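Local coordinates for protein putative O-methyltransferase (Klebsiella pneumoniae subsp. pneumoniae, PDB 3TFW) that probably catalyses the transfer of a methyl group from S-adenosylmethionine to an oxygen atom of an acceptor substrate, at residues 90-96 / 116-122; 146-150 / 185-190; 201-207 / 219-225. One frame throughout, in Å; residues are numbered along the deposited sequence.

Contact 1 of 3, residues 90-96 / 116-122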
loop_
_atom_site.group_PDB
_atom_site.type_symbol
_atom_site.label_atom_id
_atom_site.label_comp_id
_atom_site.label_asym_id
_atom_site.label_seq_id
_atom_site.Cartn_x
_atom_site.Cartn_y
_atom_site.Cartn_z
ATOM N N GLN A 90 3.209 -22.139 0.874
ATOM C CA GLN A 90 3.437 -22.434 -0.534
ATOM C C GLN A 90 3.148 -21.224 -1.388
ATOM O O GLN A 90 2.168 -20.521 -1.151
ATOM C CB GLN A 90 2.533 -23.555 -1.010
ATOM C CG GLN A 90 2.817 -24.884 -0.370
ATOM C CD GLN A 90 1.750 -25.896 -0.676
ATOM O OE1 GLN A 90 0.679 -25.897 -0.063
ATOM N NE2 GLN A 90 2.037 -26.779 -1.612
ATOM N N LEU A 91 3.988 -21.021 -2.394
ATOM C CA LEU A 91 3.762 -19.991 -3.390
ATOM C C LEU A 91 3.783 -20.650 -4.763
ATOM O O LEU A 91 4.784 -21.268 -5.169
ATOM C CB LEU A 91 4.821 -18.881 -3.299
ATOM C CG LEU A 91 4.538 -17.599 -4.100
ATOM C CD1 LEU A 91 5.397 -16.458 -3.563
ATOM C CD2 LEU A 91 4.779 -17.791 -5.601
ATOM N N LEU A 92 2.668 -20.544 -5.467
ATOM C CA LEU A 92 2.577 -21.073 -6.826
ATOM C C LEU A 92 2.828 -19.911 -7.779
ATOM O O LEU A 92 2.156 -18.888 -7.693
ATOM C CB LEU A 92 1.190 -21.679 -7.087
ATOM C CG LEU A 92 0.908 -22.083 -8.538
ATOM C CD1 LEU A 92 1.820 -23.229 -8.976
ATOM C CD2 LEU A 92 -0.559 -22.461 -8.758
ATOM N N THR A 93 3.808 -20.051 -8.667
ATOM C CA THR A 93 4.102 -18.966 -9.599
ATOM C C THR A 93 4.069 -19.482 -11.033
ATOM O O THR A 93 4.552 -20.579 -11.328
ATOM C CB THR A 93 5.418 -18.197 -9.263
ATOM O OG1 THR A 93 5.567 -17.066 -10.146
ATOM C CG2 THR A 93 6.640 -19.102 -9.392
ATOM N N LEU A 94 3.474 -18.688 -11.915
ATOM C CA LEU A 94 3.211 -19.108 -13.288
ATOM C C LEU A 94 4.018 -18.289 -14.278
ATOM O O LEU A 94 3.995 -17.055 -14.236
ATOM C CB LEU A 94 1.714 -18.970 -13.597
ATOM C CG LEU A 94 0.764 -19.563 -12.555
ATOM C CD1 LEU A 94 -0.718 -19.332 -12.975
ATOM C CD2 LEU A 94 1.058 -21.048 -12.350
ATOM N N GLU A 95 4.736 -18.988 -15.158
ATOM C CA GLU A 95 5.580 -18.353 -16.162
ATOM C C GLU A 95 5.439 -19.077 -17.494
ATOM O O GLU A 95 5.603 -20.299 -17.563
ATOM C CB GLU A 95 7.042 -18.344 -15.714
ATOM C CG GLU A 95 8.014 -17.681 -16.730
ATOM C CD GLU A 95 7.581 -16.287 -17.133
ATOM O OE1 GLU A 95 7.408 -15.439 -16.236
ATOM O OE2 GLU A 95 7.413 -16.036 -18.352
ATOM N N ALA A 96 5.125 -18.319 -18.543
ATOM C CA ALA A 96 4.941 -18.886 -19.891
ATOM C C ALA A 96 6.252 -19.063 -20.661
ATOM O O ALA A 96 6.386 -19.982 -21.485
ATOM C CB ALA A 96 3.968 -18.027 -20.694
ATOM N N ARG A 116 9.533 -23.918 -0.906
ATOM C CA ARG A 116 8.237 -23.255 -0.690
ATOM C C ARG A 116 7.536 -22.881 -2.004
ATOM O O ARG A 116 6.298 -22.804 -2.073
ATOM C CB ARG A 116 8.435 -22.001 0.157
ATOM C CG ARG A 116 8.456 -22.288 1.649
ATOM C CD ARG A 116 8.923 -21.089 2.417
ATOM N NE ARG A 116 10.379 -21.019 2.443
ATOM C CZ ARG A 116 11.072 -20.002 2.939
ATOM N NH1 ARG A 116 10.444 -18.950 3.455
ATOM N NH2 ARG A 116 12.399 -20.046 2.922
ATOM N N VAL A 117 8.336 -22.650 -3.037
ATOM C CA VAL A 117 7.823 -22.187 -4.320
ATOM C C VAL A 117 7.653 -23.324 -5.304
ATOM O O VAL A 117 8.546 -24.164 -5.463
ATOM C CB VAL A 117 8.712 -21.091 -4.948
ATOM C CG1 VAL A 117 8.153 -20.661 -6.301
ATOM C CG2 VAL A 117 8.831 -19.891 -3.998
ATOM N N THR A 118 6.493 -23.338 -5.957
ATOM C CA THR A 118 6.253 -24.225 -7.080
ATOM C C THR A 118 6.128 -23.378 -8.347
ATOM O O THR A 118 5.261 -22.496 -8.443
ATOM C CB THR A 118 4.994 -25.104 -6.865
ATOM O OG1 THR A 118 5.179 -25.934 -5.708
ATOM C CG2 THR A 118 4.742 -26.003 -8.078
ATOM N N LEU A 119 7.027 -23.633 -9.294
ATOM C CA LEU A 119 7.056 -22.904 -10.551
ATOM C C LEU A 119 6.447 -23.776 -11.644
ATOM O O LEU A 119 6.976 -24.846 -11.966
ATOM C CB LEU A 119 8.498 -22.487 -10.892
ATOM C CG LEU A 119 8.837 -21.869 -12.259
ATOM C CD1 LEU A 119 7.856 -20.791 -12.651
ATOM C CD2 LEU A 119 10.251 -21.311 -12.266
ATOM N N ARG A 120 5.329 -23.319 -12.195
ATOM C CA ARG A 120 4.653 -24.028 -13.282
ATOM C C ARG A 120 4.813 -23.268 -14.585
ATOM O O ARG A 120 4.242 -22.191 -14.767
ATOM C CB ARG A 120 3.173 -24.262 -12.961
ATOM C CG ARG A 120 2.944 -25.403 -11.970
ATOM C CD ARG A 120 1.517 -25.963 -12.020
ATOM N NE ARG A 120 1.290 -26.822 -10.856
ATOM C CZ ARG A 120 0.187 -27.523 -10.612
ATOM N NH1 ARG A 120 -0.841 -27.495 -11.448
ATOM N NH2 ARG A 120 0.117 -28.270 -9.517
ATOM N N GLU A 121 5.611 -23.848 -15.477
ATOM C CA GLU A 121 5.923 -23.264 -16.770
ATOM C C GLU A 121 4.867 -23.666 -17.808
ATOM O O GLU A 121 4.506 -24.835 -17.910
ATOM C CB GLU A 121 7.322 -23.707 -17.210
ATOM C CG GLU A 121 7.778 -23.165 -18.562
ATOM C CD GLU A 121 9.091 -23.780 -19.026
ATOM O OE1 GLU A 121 9.917 -24.188 -18.184
ATOM O OE2 GLU A 121 9.300 -23.854 -20.245
ATOM N N GLY A 122 4.420 -22.695 -18.595
ATOM C CA GLY A 122 3.364 -22.904 -19.588
ATOM C C GLY A 122 2.416 -21.711 -19.595
ATOM O O GLY A 122 2.530 -20.828 -18.743
HETATM O O HOH W 1 7.561 -22.672 -21.943
#
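Leu91 to Glu95 run parallel to Val117 to Glu121, bound by a ladder of main-chain hydrogen bonds. The bonds lie between 2.8 and 3.0 Å, as from Thr118 N to Leu91 O at 2.8 Å, except that Glu95 N is 3.3 Å from Arg120 O. Gly122 N then closes the ladder on Glu95 O at 2.9 Å.

The tight side carries Leu91, Thr93, Val117 and Leu119. With OG1 of Thr93 anti to the backbone N (chi1 -174°), CG2 lies between that N and the carbonyl carbon, meeting Val117 CG1 at 3.8 Å and Leu119 CD1 at 3.9 Å. OG1 meanwhile bonds to Thr72 and Glu69. Leu91 and Val117 are covered by helix 76-82, and Leu119 touches Arg105 of helix 98-110.

The reverse face is the more open to solvent, since Thr118 and Arg120 are exposed there and Leu92 partly so. The extended aliphatic part of Arg120 passes slantwise by Leu92, whose CD1 reaches Arg120 CG at 3.9 Å; Leu94 runs alongside Arg120 with CD2 3.9 Å from its CB. The Thr118 methyl CG2 stands 4.1 Å from Leu92 CD1. At the C-terminal end a water bridges Ala96 O and Glu121 OE2, donating to both.

The Glu95 chain bends at chi2 (53°) away from strand 117-121, and its carboxylate accepts from the backbone N of Leu73 and of Asp97. An acidic residue at the end of the second strand commonly holds the cofactor ribose in class I methyltransferases, and Glu95 occupies a comparable place. Strands 90-95 and 117-121, joined through helix 98-110, form a right-handed beta-alpha-beta crossover of the Rossmann-like methyltransferase fold.

Contact 2 of 3, residues 146-150 / 185-190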
loop_
_atom_site.group_PDB
_atom_site.type_symbol
_atom_site.label_atom_id
_atom_site.label_comp_id
_atom_site.label_asym_id
_atom_site.label_seq_id
_atom_site.Cartn_x
_atom_site.Cartn_y
_atom_site.Cartn_z
ATOM N N LYS A 146 -1.049 -8.445 -19.954
ATOM C CA LYS A 146 -2.145 -7.552 -19.651
ATOM C C LYS A 146 -3.435 -7.817 -20.431
ATOM O O LYS A 146 -4.507 -7.686 -19.841
ATOM C CB LYS A 146 -1.696 -6.087 -19.783
ATOM C CG LYS A 146 -0.473 -5.748 -18.925
ATOM C CD LYS A 146 -0.819 -5.789 -17.439
ATOM C CE LYS A 146 0.376 -6.153 -16.582
ATOM N NZ LYS A 146 -0.105 -6.469 -15.215
ATOM N N PRO A 147 -3.352 -8.204 -21.736
ATOM C CA PRO A 147 -4.618 -8.400 -22.453
ATOM C C PRO A 147 -5.554 -9.393 -21.759
ATOM O O PRO A 147 -6.774 -9.236 -21.842
ATOM C CB PRO A 147 -4.168 -8.956 -23.813
ATOM C CG PRO A 147 -2.837 -8.368 -24.015
ATOM C CD PRO A 147 -2.201 -8.390 -22.644
ATOM N N ASN A 148 -4.981 -10.390 -21.086
ATOM C CA ASN A 148 -5.769 -11.412 -20.374
ATOM C C ASN A 148 -6.004 -11.154 -18.888
ATOM O O ASN A 148 -6.501 -12.019 -18.173
ATOM C CB ASN A 148 -5.169 -12.804 -20.573
ATOM C CG ASN A 148 -5.518 -13.389 -21.920
ATOM O OD1 ASN A 148 -6.539 -13.040 -22.513
ATOM N ND2 ASN A 148 -4.669 -14.271 -22.417
ATOM N N ASN A 149 -5.656 -9.954 -18.435
ATOM C CA ASN A 149 -5.987 -9.533 -17.071
ATOM C C ASN A 149 -7.395 -9.874 -16.573
ATOM O O ASN A 149 -7.526 -10.405 -15.470
ATOM C CB ASN A 149 -5.669 -8.045 -16.849
ATOM C CG ASN A 149 -4.328 -7.853 -16.159
ATOM O OD1 ASN A 149 -3.349 -8.547 -16.473
ATOM N ND2 ASN A 149 -4.283 -6.937 -15.189
ATOM N N PRO A 150 -8.447 -9.608 -17.381
ATOM C CA PRO A 150 -9.768 -9.916 -16.830
ATOM C C PRO A 150 -9.960 -11.414 -16.581
ATOM O O PRO A 150 -10.642 -11.787 -15.627
ATOM C CB PRO A 150 -10.744 -9.389 -17.889
ATOM C CG PRO A 150 -9.929 -9.194 -19.119
ATOM C CD PRO A 150 -8.534 -8.949 -18.700
ATOM N N GLU A 185 -3.946 -3.707 -26.990
ATOM C CA GLU A 185 -4.656 -4.779 -26.285
ATOM C C GLU A 185 -4.339 -4.815 -24.789
ATOM O O GLU A 185 -5.157 -5.290 -23.993
ATOM C CB GLU A 185 -4.391 -6.159 -26.909
ATOM C CG GLU A 185 -5.023 -6.398 -28.289
ATOM C CD GLU A 185 -4.088 -6.038 -29.444
ATOM O OE1 GLU A 185 -3.222 -5.157 -29.271
ATOM O OE2 GLU A 185 -4.223 -6.647 -30.531
ATOM N N ARG A 186 -3.162 -4.316 -24.416
ATOM C CA ARG A 186 -2.737 -4.265 -23.012
ATOM C C ARG A 186 -3.547 -3.226 -22.247
ATOM O O ARG A 186 -3.952 -3.467 -21.109
ATOM C CB ARG A 186 -1.247 -3.966 -22.901
ATOM C CG ARG A 186 -0.351 -4.968 -23.631
ATOM C CD ARG A 186 1.093 -4.520 -23.609
ATOM N NE ARG A 186 1.290 -3.314 -24.410
ATOM C CZ ARG A 186 2.445 -2.669 -24.529
ATOM N NH1 ARG A 186 3.529 -3.106 -23.895
ATOM N NH2 ARG A 186 2.512 -1.574 -25.276
ATOM N N VAL A 187 -3.791 -2.081 -22.887
ATOM C CA VAL A 187 -4.706 -1.067 -22.369
ATOM C C VAL A 187 -6.147 -1.570 -22.285
ATOM O O VAL A 187 -6.821 -1.361 -21.277
ATOM C CB VAL A 187 -4.637 0.250 -23.192
ATOM C CG1 VAL A 187 -5.717 1.229 -22.742
ATOM C CG2 VAL A 187 -3.266 0.880 -23.046
ATOM N N GLN A 188 -6.615 -2.242 -23.330
ATOM C CA GLN A 188 -7.959 -2.813 -23.327
ATOM C C GLN A 188 -8.137 -3.798 -22.158
ATOM O O GLN A 188 -9.137 -3.739 -21.438
ATOM C CB GLN A 188 -8.251 -3.510 -24.658
ATOM C CG GLN A 188 -8.383 -2.572 -25.863
ATOM C CD GLN A 188 -8.280 -3.311 -27.190
ATOM O OE1 GLN A 188 -8.491 -4.528 -27.260
ATOM N NE2 GLN A 188 -7.946 -2.578 -28.252
ATOM N N GLY A 189 -7.160 -4.686 -21.980
ATOM C CA GLY A 189 -7.192 -5.691 -20.907
ATOM C C GLY A 189 -7.214 -5.084 -19.513
ATOM O O GLY A 189 -7.980 -5.523 -18.641
ATOM N N VAL A 190 -6.364 -4.085 -19.296
ATOM C CA VAL A 190 -6.298 -3.377 -18.014
ATOM C C VAL A 190 -7.612 -2.639 -17.702
ATOM O O VAL A 190 -8.085 -2.646 -16.548
ATOM C CB VAL A 190 -5.065 -2.432 -17.949
ATOM C CG1 VAL A 190 -5.156 -1.478 -16.770
ATOM C CG2 VAL A 190 -3.771 -3.246 -17.827
#
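Pro147 and Gly189 bring the two backbones to a CA–CA separation of 4.0 Å, because glycine presents bare main chain to the turn that leads into helix 149-158. No conventional hydrogen bond links the segments.

Weak polar contacts come from CA-H groups facing carbonyl oxygens. Gly189 CA lies 3.5 Å from Lys146 O, and in the reverse sense Pro147 CA lies 3.5 Å from Glu185 O. Both oxygens also accept a bond inside their own segment, from Asn149 N and Gly189 N respectively.

Van der Waals packing fills the rest. Lys146 uses its chain rather than its amine: CB meets Arg186 CB at 3.8 Å, and the bend at chi2 (-68°) lays CD alongside Val190 CG2 at 3.9 Å. The Pro147 ring sits beside Arg186, its CD 4.0 Å from CG of that arginine, while its CB and CG lean on Glu185 CB. Pro150 packs its CD against Gly189 O at 3.5 Å.

The charged end of Arg186 leaves the contact, its NE forming a salt bridge with Asp184, just before its helix.

The contact thus joins the start of helix 149-158 to the first turns of helix 185-199, and farther along that second helix Gln192, Phe193 and Met196 continue the packing against Asn149 and Pro150. Lys146 NZ also leaves the contact, donating to Asp169 O and so tying it to the end of strand 165-169.

Contact 3 of 3, residues 201-207 / 219-225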
loop_
_atom_site.group_PDB
_atom_site.type_symbol
_atom_site.label_atom_id
_atom_site.label_comp_id
_atom_site.label_asym_id
_atom_site.label_seq_id
_atom_site.Cartn_x
_atom_site.Cartn_y
_atom_site.Cartn_z
ATOM N N PRO A 201 -19.272 -7.044 -6.530
ATOM C CA PRO A 201 -19.583 -6.820 -5.110
ATOM C C PRO A 201 -18.722 -7.638 -4.140
ATOM O O PRO A 201 -18.565 -7.243 -2.988
ATOM C CB PRO A 201 -21.063 -7.227 -4.994
ATOM C CG PRO A 201 -21.329 -8.077 -6.176
ATOM C CD PRO A 201 -20.432 -7.577 -7.269
ATOM N N ARG A 202 -18.167 -8.754 -4.611
ATOM C CA ARG A 202 -17.271 -9.567 -3.792
ATOM C C ARG A 202 -15.897 -8.901 -3.571
ATOM O O ARG A 202 -15.068 -9.438 -2.850
ATOM C CB ARG A 202 -17.080 -10.948 -4.423
ATOM C CG ARG A 202 -18.310 -11.862 -4.322
ATOM C CD ARG A 202 -18.154 -13.074 -5.217
ATOM N NE ARG A 202 -17.044 -13.931 -4.799
ATOM C CZ ARG A 202 -16.417 -14.783 -5.605
ATOM N NH1 ARG A 202 -16.780 -14.891 -6.873
ATOM N NH2 ARG A 202 -15.423 -15.524 -5.144
ATOM N N LEU A 203 -15.663 -7.749 -4.204
ATOM C CA LEU A 203 -14.410 -7.007 -4.027
ATOM C C LEU A 203 -14.601 -5.598 -3.458
ATOM O O LEU A 203 -15.547 -4.892 -3.827
ATOM C CB LEU A 203 -13.641 -6.927 -5.351
ATOM C CG LEU A 203 -13.153 -8.245 -5.961
ATOM C CD1 LEU A 203 -12.598 -8.008 -7.361
ATOM C CD2 LEU A 203 -12.100 -8.920 -5.078
ATOM N N THR A 204 -13.701 -5.207 -2.556
ATOM C CA THR A 204 -13.549 -3.816 -2.144
ATOM C C THR A 204 -12.150 -3.388 -2.591
ATOM O O THR A 204 -11.138 -3.897 -2.090
ATOM C CB THR A 204 -13.706 -3.655 -0.617
ATOM O OG1 THR A 204 -15.031 -4.056 -0.232
ATOM C CG2 THR A 204 -13.484 -2.189 -0.175
ATOM N N ALA A 205 -12.094 -2.455 -3.532
ATOM C CA ALA A 205 -10.843 -2.176 -4.225
ATOM C C ALA A 205 -10.454 -0.702 -4.225
ATOM O O ALA A 205 -11.300 0.185 -4.110
ATOM C CB ALA A 205 -10.938 -2.696 -5.649
ATOM N N THR A 206 -9.154 -0.464 -4.359
ATOM C CA THR A 206 -8.612 0.865 -4.590
ATOM C C THR A 206 -7.421 0.717 -5.529
ATOM O O THR A 206 -7.045 -0.396 -5.907
ATOM C CB THR A 206 -8.182 1.552 -3.271
ATOM O OG1 THR A 206 -7.895 2.938 -3.525
ATOM C CG2 THR A 206 -6.946 0.871 -2.658
ATOM N N ALA A 207 -6.844 1.842 -5.924
ATOM C CA ALA A 207 -5.645 1.835 -6.738
ATOM C C ALA A 207 -4.780 3.018 -6.321
ATOM O O ALA A 207 -5.312 4.072 -5.941
ATOM C CB ALA A 207 -6.016 1.924 -8.202
ATOM N N PHE A 219 -0.837 0.490 -9.204
ATOM C CA PHE A 219 -1.309 -0.851 -8.892
ATOM C C PHE A 219 -2.704 -0.826 -8.259
ATOM O O PHE A 219 -3.107 0.169 -7.660
ATOM C CB PHE A 219 -0.304 -1.580 -7.988
ATOM C CG PHE A 219 -0.209 -1.027 -6.580
ATOM C CD1 PHE A 219 -0.967 -1.577 -5.544
ATOM C CD2 PHE A 219 0.664 0.018 -6.279
ATOM C CE1 PHE A 219 -0.879 -1.072 -4.239
ATOM C CE2 PHE A 219 0.760 0.528 -4.973
ATOM C CZ PHE A 219 -0.002 -0.010 -3.960
ATOM N N THR A 220 -3.432 -1.925 -8.405
ATOM C CA THR A 220 -4.701 -2.093 -7.702
ATOM C C THR A 220 -4.526 -3.006 -6.502
ATOM O O THR A 220 -3.631 -3.859 -6.471
ATOM C CB THR A 220 -5.791 -2.656 -8.627
ATOM O OG1 THR A 220 -5.399 -3.948 -9.113
ATOM C CG2 THR A 220 -6.008 -1.730 -9.802
ATOM N N LEU A 221 -5.393 -2.816 -5.514
ATOM C CA LEU A 221 -5.407 -3.631 -4.320
ATOM C C LEU A 221 -6.873 -3.895 -4.028
ATOM O O LEU A 221 -7.657 -2.941 -3.943
ATOM C CB LEU A 221 -4.762 -2.850 -3.187
ATOM C CG LEU A 221 -4.170 -3.546 -1.964
ATOM C CD1 LEU A 221 -3.121 -4.571 -2.342
ATOM C CD2 LEU A 221 -3.528 -2.471 -1.078
ATOM N N ALA A 222 -7.252 -5.172 -3.913
ATOM C CA ALA A 222 -8.662 -5.536 -3.714
ATOM C C ALA A 222 -8.766 -6.574 -2.602
ATOM O O ALA A 222 -7.987 -7.533 -2.573
ATOM C CB ALA A 222 -9.280 -6.076 -5.017
ATOM N N TRP A 223 -9.703 -6.347 -1.687
ATOM C CA TRP A 223 -10.001 -7.257 -0.585
ATOM C C TRP A 223 -11.240 -8.047 -0.994
ATOM O O TRP A 223 -12.209 -7.466 -1.485
ATOM C CB TRP A 223 -10.260 -6.430 0.692
ATOM C CG TRP A 223 -10.899 -7.153 1.862
ATOM C CD1 TRP A 223 -12.226 -7.476 2.009
ATOM C CD2 TRP A 223 -10.243 -7.609 3.053
ATOM N NE1 TRP A 223 -12.431 -8.109 3.209
ATOM C CE2 TRP A 223 -11.234 -8.202 3.873
ATOM C CE3 TRP A 223 -8.917 -7.577 3.506
ATOM C CZ2 TRP A 223 -10.941 -8.755 5.118
ATOM C CZ3 TRP A 223 -8.624 -8.131 4.746
ATOM C CH2 TRP A 223 -9.632 -8.716 5.535
ATOM N N VAL A 224 -11.200 -9.365 -0.798
ATOM C CA VAL A 224 -12.324 -10.231 -1.133
ATOM C C VAL A 224 -13.312 -10.268 0.041
ATOM O O VAL A 224 -12.950 -10.605 1.170
ATOM C CB VAL A 224 -11.871 -11.658 -1.541
ATOM C CG1 VAL A 224 -13.077 -12.562 -1.824
ATOM C CG2 VAL A 224 -10.951 -11.595 -2.771
ATOM N N ASN A 225 -14.550 -9.878 -0.244
ATOM C CA ASN A 225 -15.624 -9.849 0.755
ATOM C C ASN A 225 -16.297 -11.205 0.854
ATOM O O ASN A 225 -16.364 -11.939 -0.138
ATOM C CB ASN A 225 -16.684 -8.817 0.366
ATOM C CG ASN A 225 -16.123 -7.417 0.256
ATOM O OD1 ASN A 225 -16.341 -6.726 -0.731
ATOM N ND2 ASN A 225 -15.403 -6.994 1.271
HETATM O O HOH W 2 -16.394 -14.084 -2.013
#
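Arg202 and Asn225 meet at the open end of the hairpin, where a water lies at the edge of the Arg202 guanidinium, in its plane. It accepts from Arg202 NE at 2.9 Å and donates to Asn225 O at 2.8 Å. The Asn225 side chain crosses that of Thr204 at about a right angle. The Trp223 indole makes a cation-pi contact with Arg60 of the second subunit, while the Phe219 ring meets Phe54 of its own chain with planes about 55° apart.

Main-chain bonds hold the antiparallel strands in register. Thr204 and Trp223 exchange two, each 2.9 Å between N and O, and Thr206 and Leu221 form the next hydrogen-bonded pair. The last bond, Asn225 N to Arg202 O, is short at 2.7 Å, yet its donor stands 38° above the carbonyl plane.

On the face holding Leu203, Ala205 and Val224 the packing is apolar: Leu203 CD2 nears Val224 CG2 at 3.7 Å, Ala205 CB nears Ala222 CB at 3.8 Å, and Met197 of helix 185-199 covers Leu203 and Ala205. The other face, with Thr204, Thr206, Leu221 and Trp223, looks to the second subunit. There Thr206 OG1 is hydrogen-bonded to Asn50 O, and Leu221 packs on Phe54, both of that subunit.

The chemistry is thus divided: largely aliphatic side chains pack the hairpin against helix 185-199, while hydroxyls and an aromatic ring serve a mixed polar and apolar dimer interface.

How the contacts relate
From the N terminus the three contacts follow in series, none enclosing or crossing another. Contact 1 comes first and closes the loop of residues 97-115, with helix 98-110, at one side of the sheet. Contact 2 then closes a longer excursion, residues 151-184, which includes most of helix 149-158 and strand 165-169. Helix 185-199 leads on from it to contact 3, which closes residues 208-218, the far end of the hairpin with its turn. Contacts 1 and 3 lie on the same sheet, their centres 24 Å apart, and contain its two outermost strands within the chain. Contact 2 instead joins helices, its nearest atoms about 7 Å from contact 3.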